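Local coordinates for protein SidF, inhibitor of growth family, member 3 (Legionella pneumophila subsp. pneumophila, PDB 4FYE) that dephosphorylates phosphoinositides, probably removing the 3-phosphate of phosphatidylinositol 3,4,5-trisphosphate, at residues T6-T11 and R312-D317; E10-H15 and D43-G48; Q303-R308 and L352-C357. The protein carries 1 engineered substitution. All coordinates share one frame; numbering follows the deposited sequence.

Overall arrangement
Interaction 3 is buried, with helix 284-311 laid on the four-stranded sheet through aliphatic groups. Interactions 1 and 2 are only partly buried and both use helix 9-16: its start meets the turn between helices 284-311 and 315-320 in interaction 1, and its later residues meet the loop after strand 39-42 in interaction 2. Glu7 packs on Met45 and joins these two, while Thr6 packs on Gln307 and links interaction 1 to interaction 3. The chemistry shifts accordingly: two helix N-termini meeting, with a capping box inside 312-317, in interaction 1, a tyrosine-aspartate hydrogen bond with sulfur-aromatic packing in interaction 2, and aliphatic packing in interaction 3.

Interaction 1: residues T6-T11 and R312-D317; sequences TENIET and RMTNED
Asn8 carries most of this contact, turning its amide group to the backbone of residues 313-314. CG stands anti to the backbone N (chi1 173°), which places Asn8 CG 4.0 Å from Met313 O and sets the amide beside the CA and the methyl of Thr314. Next along the chain, Ile9 meets Arg312 more loosely: Ile9 CG2 lies 4.4 Å from Arg312 CG, so a methyl branch rests against the aliphatic start of the arginine while the guanidinium leads away to salt bridges with Asp639 and Asp265. The meeting is one of two helix starts, for Asn8 and Thr314 each hold the N-cap position of a short helix. On the second helix a complete capping box forms. Thr314 OG1 sits between its own backbone N and carbonyl carbon and accepts from Asp317 N at 3.1 Å, nearly straight at 170°. In return Thr314 N donates to Asp317 OD2, also at 3.1 Å, reaching that oxygen from above the carboxylate plane. The paired bonds fix the rotation of both side chains and hold the first turn in place next to Asn8. Further out, Arg339 of helix 335-349 ties the two segments together, its NE bonding to Thr6 O and its NH1 to Met313 O and to Asn315 OD1, and backbone hydrogen bonding between Ile9 and Asp311 anchors the start of helix 9-16 to the end of helix 284-311.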
# COMPACT_ATOMS: atom_id res chain seq x y z
N THR A 6 -12.94 -4.34 16.41
CA THR A 6 -12.48 -5.67 16.01
C THR A 6 -13.69 -6.35 15.35
O THR A 6 -14.12 -7.46 15.70
CB THR A 6 -11.90 -6.43 17.20
OG1 THR A 6 -12.91 -6.62 18.20
CG2 THR A 6 -10.76 -5.62 17.80
N GLU A 7 -14.23 -5.61 14.39
CA GLU A 7 -15.42 -5.96 13.67
C GLU A 7 -15.03 -6.56 12.33
O GLU A 7 -13.96 -6.33 11.81
CB GLU A 7 -16.27 -4.69 13.46
CG GLU A 7 -17.66 -4.90 12.90
CD GLU A 7 -18.57 -5.66 13.84
OE1 GLU A 7 -18.67 -6.90 13.65
OE2 GLU A 7 -19.17 -5.02 14.76
N ASN A 8 -15.93 -7.32 11.78
CA ASN A 8 -15.73 -7.96 10.52
C ASN A 8 -15.59 -6.87 9.45
O ASN A 8 -16.32 -5.90 9.48
CB ASN A 8 -16.94 -8.85 10.28
CG ASN A 8 -16.94 -9.45 8.93
OD1 ASN A 8 -16.37 -10.51 8.72
ND2 ASN A 8 -17.56 -8.76 7.99
N ILE A 9 -14.62 -7.02 8.54
CA ILE A 9 -14.34 -5.99 7.56
C ILE A 9 -15.60 -5.67 6.72
O ILE A 9 -15.95 -4.50 6.55
CB ILE A 9 -13.13 -6.42 6.69
CG1 ILE A 9 -12.08 -5.31 6.58
CG2 ILE A 9 -13.50 -7.17 5.39
CD1 ILE A 9 -12.54 -3.91 6.30
N GLU A 10 -16.30 -6.70 6.24
CA GLU A 10 -17.46 -6.47 5.43
C GLU A 10 -18.50 -5.70 6.21
O GLU A 10 -19.11 -4.76 5.65
CB GLU A 10 -18.09 -7.77 4.88
CG GLU A 10 -19.15 -7.43 3.85
CD GLU A 10 -20.00 -8.60 3.32
OE1 GLU A 10 -21.22 -8.38 3.03
OE2 GLU A 10 -19.45 -9.73 3.17
N THR A 11 -18.74 -6.05 7.48
CA THR A 11 -19.82 -5.34 8.16
C THR A 11 -19.38 -3.88 8.38
O THR A 11 -20.10 -2.94 8.09
CB THR A 11 -20.36 -6.00 9.46
OG1 THR A 11 -19.69 -5.43 10.57
CG2 THR A 11 -20.19 -7.52 9.48
N ARG A 312 -11.26 -10.53 8.30
CA ARG A 312 -11.84 -11.20 7.16
C ARG A 312 -12.62 -12.44 7.58
O ARG A 312 -13.16 -13.10 6.73
CB ARG A 312 -10.77 -11.52 6.13
CG ARG A 312 -10.37 -10.23 5.43
CD ARG A 312 -9.03 -10.18 4.70
NE ARG A 312 -8.77 -11.29 3.78
CZ ARG A 312 -9.41 -11.40 2.63
NH1 ARG A 312 -10.31 -10.49 2.33
NH2 ARG A 312 -9.13 -12.36 1.79
N MET A 313 -12.69 -12.76 8.86
CA MET A 313 -13.61 -13.83 9.28
C MET A 313 -14.93 -13.39 9.88
O MET A 313 -15.01 -12.49 10.76
CB MET A 313 -12.90 -14.79 10.20
CG MET A 313 -11.73 -15.40 9.43
SD MET A 313 -10.87 -16.71 10.26
CE MET A 313 -10.14 -15.74 11.51
N THR A 314 -15.99 -14.02 9.39
CA THR A 314 -17.31 -13.75 9.94
C THR A 314 -17.31 -14.48 11.23
O THR A 314 -16.49 -15.37 11.47
CB THR A 314 -18.43 -14.27 9.00
OG1 THR A 314 -18.42 -15.72 8.98
CG2 THR A 314 -18.12 -13.78 7.56
N ASN A 315 -18.26 -14.11 12.05
CA ASN A 315 -18.64 -14.95 13.18
C ASN A 315 -18.85 -16.44 12.90
O ASN A 315 -18.33 -17.27 13.65
CB ASN A 315 -19.80 -14.33 13.94
CG ASN A 315 -19.39 -13.05 14.69
OD1 ASN A 315 -18.39 -12.39 14.34
ND2 ASN A 315 -20.15 -12.70 15.71
N GLU A 316 -19.58 -16.80 11.84
CA GLU A 316 -19.78 -18.22 11.48
C GLU A 316 -18.40 -18.88 11.29
O GLU A 316 -18.16 -19.96 11.81
CB GLU A 316 -20.56 -18.38 10.18
CG GLU A 316 -21.99 -18.89 10.27
CD GLU A 316 -22.52 -19.47 8.92
OE1 GLU A 316 -23.41 -20.38 8.94
OE2 GLU A 316 -22.05 -19.02 7.82
N ASP A 317 -17.52 -18.19 10.55
CA ASP A 317 -16.12 -18.60 10.28
C ASP A 317 -15.31 -18.88 11.57
O ASP A 317 -14.64 -19.86 11.67
CB ASP A 317 -15.38 -17.52 9.50
CG ASP A 317 -15.77 -17.43 7.99
OD1 ASP A 317 -16.29 -18.44 7.42
OD2 ASP A 317 -15.57 -16.34 7.37

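Interaction 2: residues E10-H15 and D43-G48; sequences ETYVTH and DPMLDG
The 10-15 part of helix 9-16 runs past the irregular segment 43-48, closest between His15 CA and Pro44 CA at 6.3 Å and wider where Tyr12 faces Met45. Tyr12, with CG anti to its backbone N, extends its ring so that the hydroxyl reaches the aspartate: Tyr12 OH donates to Asp43 OD2 at 2.6 Å, using the syn lone pair of that oxygen. The phenol and carboxylate planes are inclined by 35°, and Asp43 OD1 lies in plane at the ring edge. This second oxygen is gripped by the loop itself, accepting from Leu46 N at 2.6 Å and from Met45 N at 2.8 Å, both N-H groups coming from above the carboxylate plane. Three donors thus hold the group and fix its rotation, which would probably favour its ionised form. Met45 bends at chi2 and chi3 and slides along Tyr12 in the opposite direction, bringing Met45 CE to 3.7 Å from Tyr12 CD1. Its sulfur meanwhile sits over one face of the imidazole, with Met45 SD 4.4 Å from the centroid of the His15 ring and 19° off the normal, displaced toward the rim. Pro44 CG packs on His15 CB at 3.9 Å, close to the helix backbone. Ile5 touches both Tyr12 and Met45 and extends this small cluster. Asp43 OD1 and the two amides after it make an Asx turn within an Asx motif, in the hairpin loop between strands 39-42 and 50-55 at the margin of the six-stranded sheet; the Met-aromatic contacts and the tyrosine bond dock helix 9-16 there.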
# COMPACT_ATOMS: atom_id res chain seq x y z
N GLU A 10 -16.30 -6.70 6.24
CA GLU A 10 -17.46 -6.47 5.43
C GLU A 10 -18.50 -5.70 6.21
O GLU A 10 -19.11 -4.76 5.65
CB GLU A 10 -18.09 -7.77 4.88
CG GLU A 10 -19.15 -7.43 3.85
CD GLU A 10 -20.00 -8.60 3.32
OE1 GLU A 10 -21.22 -8.38 3.03
OE2 GLU A 10 -19.45 -9.73 3.17
N THR A 11 -18.74 -6.05 7.48
CA THR A 11 -19.82 -5.34 8.16
C THR A 11 -19.38 -3.88 8.38
O THR A 11 -20.10 -2.94 8.09
CB THR A 11 -20.36 -6.00 9.46
OG1 THR A 11 -19.69 -5.43 10.57
CG2 THR A 11 -20.19 -7.52 9.48
N TYR A 12 -18.16 -3.69 8.84
CA TYR A 12 -17.64 -2.34 8.87
C TYR A 12 -17.75 -1.53 7.55
O TYR A 12 -18.22 -0.39 7.56
CB TYR A 12 -16.22 -2.32 9.36
CG TYR A 12 -15.69 -0.95 9.67
CD1 TYR A 12 -16.42 -0.01 10.41
CD2 TYR A 12 -14.42 -0.61 9.29
CE1 TYR A 12 -15.89 1.25 10.73
CE2 TYR A 12 -13.87 0.62 9.61
CZ TYR A 12 -14.59 1.54 10.33
OH TYR A 12 -14.00 2.76 10.59
N VAL A 13 -17.36 -2.11 6.43
CA VAL A 13 -17.40 -1.36 5.15
C VAL A 13 -18.85 -0.97 4.82
O VAL A 13 -19.13 0.14 4.29
CB VAL A 13 -16.82 -2.25 4.05
CG1 VAL A 13 -17.16 -1.70 2.69
CG2 VAL A 13 -15.29 -2.50 4.28
N THR A 14 -19.77 -1.87 5.17
CA THR A 14 -21.17 -1.64 4.95
C THR A 14 -21.67 -0.48 5.79
O THR A 14 -22.37 0.39 5.29
CB THR A 14 -21.98 -2.87 5.34
OG1 THR A 14 -21.62 -3.95 4.46
CG2 THR A 14 -23.45 -2.56 5.23
N HIS A 15 -21.33 -0.44 7.07
CA HIS A 15 -21.72 0.73 7.86
C HIS A 15 -21.16 2.01 7.30
O HIS A 15 -21.81 3.02 7.29
CB HIS A 15 -21.33 0.54 9.30
CG HIS A 15 -22.26 -0.34 10.05
ND1 HIS A 15 -23.27 0.15 10.82
CD2 HIS A 15 -22.37 -1.73 10.09
CE1 HIS A 15 -23.96 -0.88 11.34
NE2 HIS A 15 -23.41 -2.03 10.89
N ASP A 43 -17.42 8.67 12.28
CA ASP A 43 -17.28 7.23 12.04
C ASP A 43 -18.49 6.50 12.62
O ASP A 43 -18.93 6.79 13.73
CB ASP A 43 -15.99 6.71 12.64
CG ASP A 43 -15.69 5.28 12.21
OD1 ASP A 43 -16.24 4.35 12.86
OD2 ASP A 43 -14.93 5.09 11.22
N PRO A 44 -19.08 5.58 11.84
CA PRO A 44 -20.30 4.92 12.32
C PRO A 44 -20.04 4.00 13.49
O PRO A 44 -20.99 3.46 14.09
CB PRO A 44 -20.75 4.07 11.13
CG PRO A 44 -19.51 3.84 10.32
CD PRO A 44 -18.62 5.04 10.55
N MET A 45 -18.79 3.80 13.84
CA MET A 45 -18.49 2.77 14.81
C MET A 45 -17.44 3.19 15.81
O MET A 45 -17.61 2.94 16.98
CB MET A 45 -18.11 1.45 14.13
CG MET A 45 -19.23 0.94 13.23
SD MET A 45 -19.44 -0.83 13.07
CE MET A 45 -17.80 -1.44 13.48
N LEU A 46 -16.37 3.83 15.36
CA LEU A 46 -15.38 4.29 16.31
C LEU A 46 -15.61 5.74 16.76
O LEU A 46 -15.58 6.67 15.96
CB LEU A 46 -13.98 4.06 15.80
CG LEU A 46 -12.91 4.04 16.91
CD1 LEU A 46 -13.38 3.56 18.30
CD2 LEU A 46 -11.72 3.24 16.41
N ASP A 47 -15.79 5.90 18.06
CA ASP A 47 -16.33 7.12 18.67
C ASP A 47 -15.78 8.47 18.15
O ASP A 47 -16.55 9.28 17.63
CB ASP A 47 -16.15 7.05 20.19
CG ASP A 47 -14.70 6.97 20.58
OD1 ASP A 47 -14.39 7.36 21.73
OD2 ASP A 47 -13.87 6.55 19.71
N GLY A 48 -14.49 8.74 18.30
CA GLY A 48 -13.98 10.05 17.83
C GLY A 48 -13.30 10.02 16.45
O GLY A 48 -12.55 10.91 16.12

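Interaction 3: residues Q303-R308 and L352-C357; sequences QTLAQR and LSVTEC
No aromatic ring enters the contact between these two segments; the flat group near it is the carboxylate of Glu356, whose oxygens are held by hydrogen bonds and a salt bridge from residues around the segments. OE2 hydrogen-bonds to Tyr410 OH, its strongest partner, and to Gln298, whereas OE1 makes a salt bridge with Arg273 and a hydrogen bond with Thr643. These partners probably compensate the buried charge and would favour the ionised form. Glu356 reaches them fully extended, CG anti to the backbone N, and Leu305 crosses its aliphatic part at about a right angle: Leu305 CD1 lies 3.8 Å from Glu356 CB. Leu305 makes most of the helix's side of the contact. Its CB abuts Val354, with Leu305 CB to Val354 CG2 at 3.6 Å, and the same methyl reaches Ala306 N at 3.8 Å, so one valine branch fits against the helix backbone. This is helix-on-sheet packing: helix 284-311 lies against the four-stranded mixed sheet, the local axes of 303-308 and 353-357 approaching to 8.3 Å at an angle of 113°. Ala306 has its CA 6.3 Å from Val354 CA, and also packs on Ile396 and Val408 of the neighbouring strands 391-399 and 402-416. Leu305, Thr304 and Arg308 touch Phe267 of strand 260-268 as well, which brings the six-stranded sheet against the same helix.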
# COMPACT_ATOMS: atom_id res chain seq x y z
N GLN A 303 1.94 -8.18 12.95
CA GLN A 303 0.80 -7.99 13.77
C GLN A 303 -0.40 -7.47 12.96
O GLN A 303 -1.54 -7.94 13.14
CB GLN A 303 1.16 -7.02 14.88
CG GLN A 303 0.02 -6.84 15.86
CD GLN A 303 0.43 -6.07 17.07
OE1 GLN A 303 0.23 -4.85 17.10
NE2 GLN A 303 1.05 -6.74 18.04
N THR A 304 -0.16 -6.55 12.04
CA THR A 304 -1.24 -5.96 11.23
C THR A 304 -1.75 -7.02 10.22
O THR A 304 -2.95 -7.07 10.00
CB THR A 304 -0.72 -4.69 10.54
OG1 THR A 304 -0.18 -3.84 11.54
CG2 THR A 304 -1.81 -3.90 9.73
N LEU A 305 -0.91 -7.89 9.65
CA LEU A 305 -1.52 -8.85 8.76
C LEU A 305 -2.40 -9.85 9.50
O LEU A 305 -3.47 -10.26 9.01
CB LEU A 305 -0.47 -9.57 7.98
CG LEU A 305 0.50 -8.81 7.08
CD1 LEU A 305 0.74 -9.63 5.85
CD2 LEU A 305 0.17 -7.41 6.61
N ALA A 306 -2.02 -10.22 10.71
CA ALA A 306 -2.82 -11.19 11.48
C ALA A 306 -4.17 -10.60 11.82
O ALA A 306 -5.16 -11.31 11.80
CB ALA A 306 -2.10 -11.60 12.74
N GLN A 307 -4.22 -9.31 12.17
CA GLN A 307 -5.51 -8.60 12.48
C GLN A 307 -6.35 -8.56 11.22
O GLN A 307 -7.55 -8.74 11.32
CB GLN A 307 -5.30 -7.13 13.05
CG GLN A 307 -6.50 -6.58 13.89
CD GLN A 307 -6.61 -7.16 15.32
OE1 GLN A 307 -5.65 -7.16 16.10
NE2 GLN A 307 -7.80 -7.61 15.69
N ARG A 308 -5.76 -8.29 10.04
CA ARG A 308 -6.57 -8.26 8.81
C ARG A 308 -7.23 -9.69 8.67
O ARG A 308 -8.41 -9.82 8.39
CB ARG A 308 -5.74 -7.90 7.55
CG ARG A 308 -6.46 -8.24 6.22
CD ARG A 308 -5.85 -7.63 4.88
NE ARG A 308 -5.31 -8.78 4.34
CZ ARG A 308 -5.66 -9.49 3.31
NH1 ARG A 308 -6.44 -9.08 2.31
NH2 ARG A 308 -4.97 -10.59 3.24
N LEU A 352 -1.66 -19.56 13.75
CA LEU A 352 -1.99 -18.49 12.85
C LEU A 352 -0.85 -18.36 11.93
O LEU A 352 0.31 -18.48 12.37
CB LEU A 352 -2.11 -17.20 13.59
CG LEU A 352 -3.54 -16.71 13.83
CD1 LEU A 352 -4.57 -17.83 13.81
CD2 LEU A 352 -3.56 -16.00 15.18
N SER A 353 -1.14 -18.14 10.64
CA SER A 353 -0.04 -17.83 9.80
C SER A 353 -0.41 -16.91 8.70
O SER A 353 -1.54 -16.87 8.25
CB SER A 353 0.72 -19.09 9.29
OG SER A 353 -0.16 -20.04 8.84
N VAL A 354 0.58 -16.18 8.27
CA VAL A 354 0.31 -15.05 7.53
C VAL A 354 1.29 -15.09 6.43
O VAL A 354 2.39 -15.54 6.64
CB VAL A 354 0.46 -13.89 8.52
CG1 VAL A 354 1.70 -13.08 8.31
CG2 VAL A 354 -0.83 -13.12 8.58
N THR A 355 0.89 -14.67 5.24
CA THR A 355 1.90 -14.47 4.16
C THR A 355 1.89 -13.10 3.51
O THR A 355 0.87 -12.61 3.05
CB THR A 355 2.10 -15.69 3.22
OG1 THR A 355 2.32 -15.26 1.85
CG2 THR A 355 1.02 -16.75 3.32
N GLU A 356 3.04 -12.43 3.53
CA GLU A 356 3.13 -11.11 2.97
C GLU A 356 3.79 -11.11 1.60
O GLU A 356 4.87 -11.68 1.45
CB GLU A 356 3.90 -10.20 3.89
CG GLU A 356 3.99 -8.77 3.38
CD GLU A 356 5.02 -7.89 4.13
OE1 GLU A 356 5.13 -6.71 3.70
OE2 GLU A 356 5.68 -8.32 5.14
N CYS A 357 3.15 -10.46 0.62
CA CYS A 357 3.75 -10.22 -0.70
C CYS A 357 4.00 -8.71 -0.89
O CYS A 357 3.07 -7.92 -1.10
CB CYS A 357 2.85 -10.77 -1.82
SG CYS A 357 3.48 -10.39 -3.51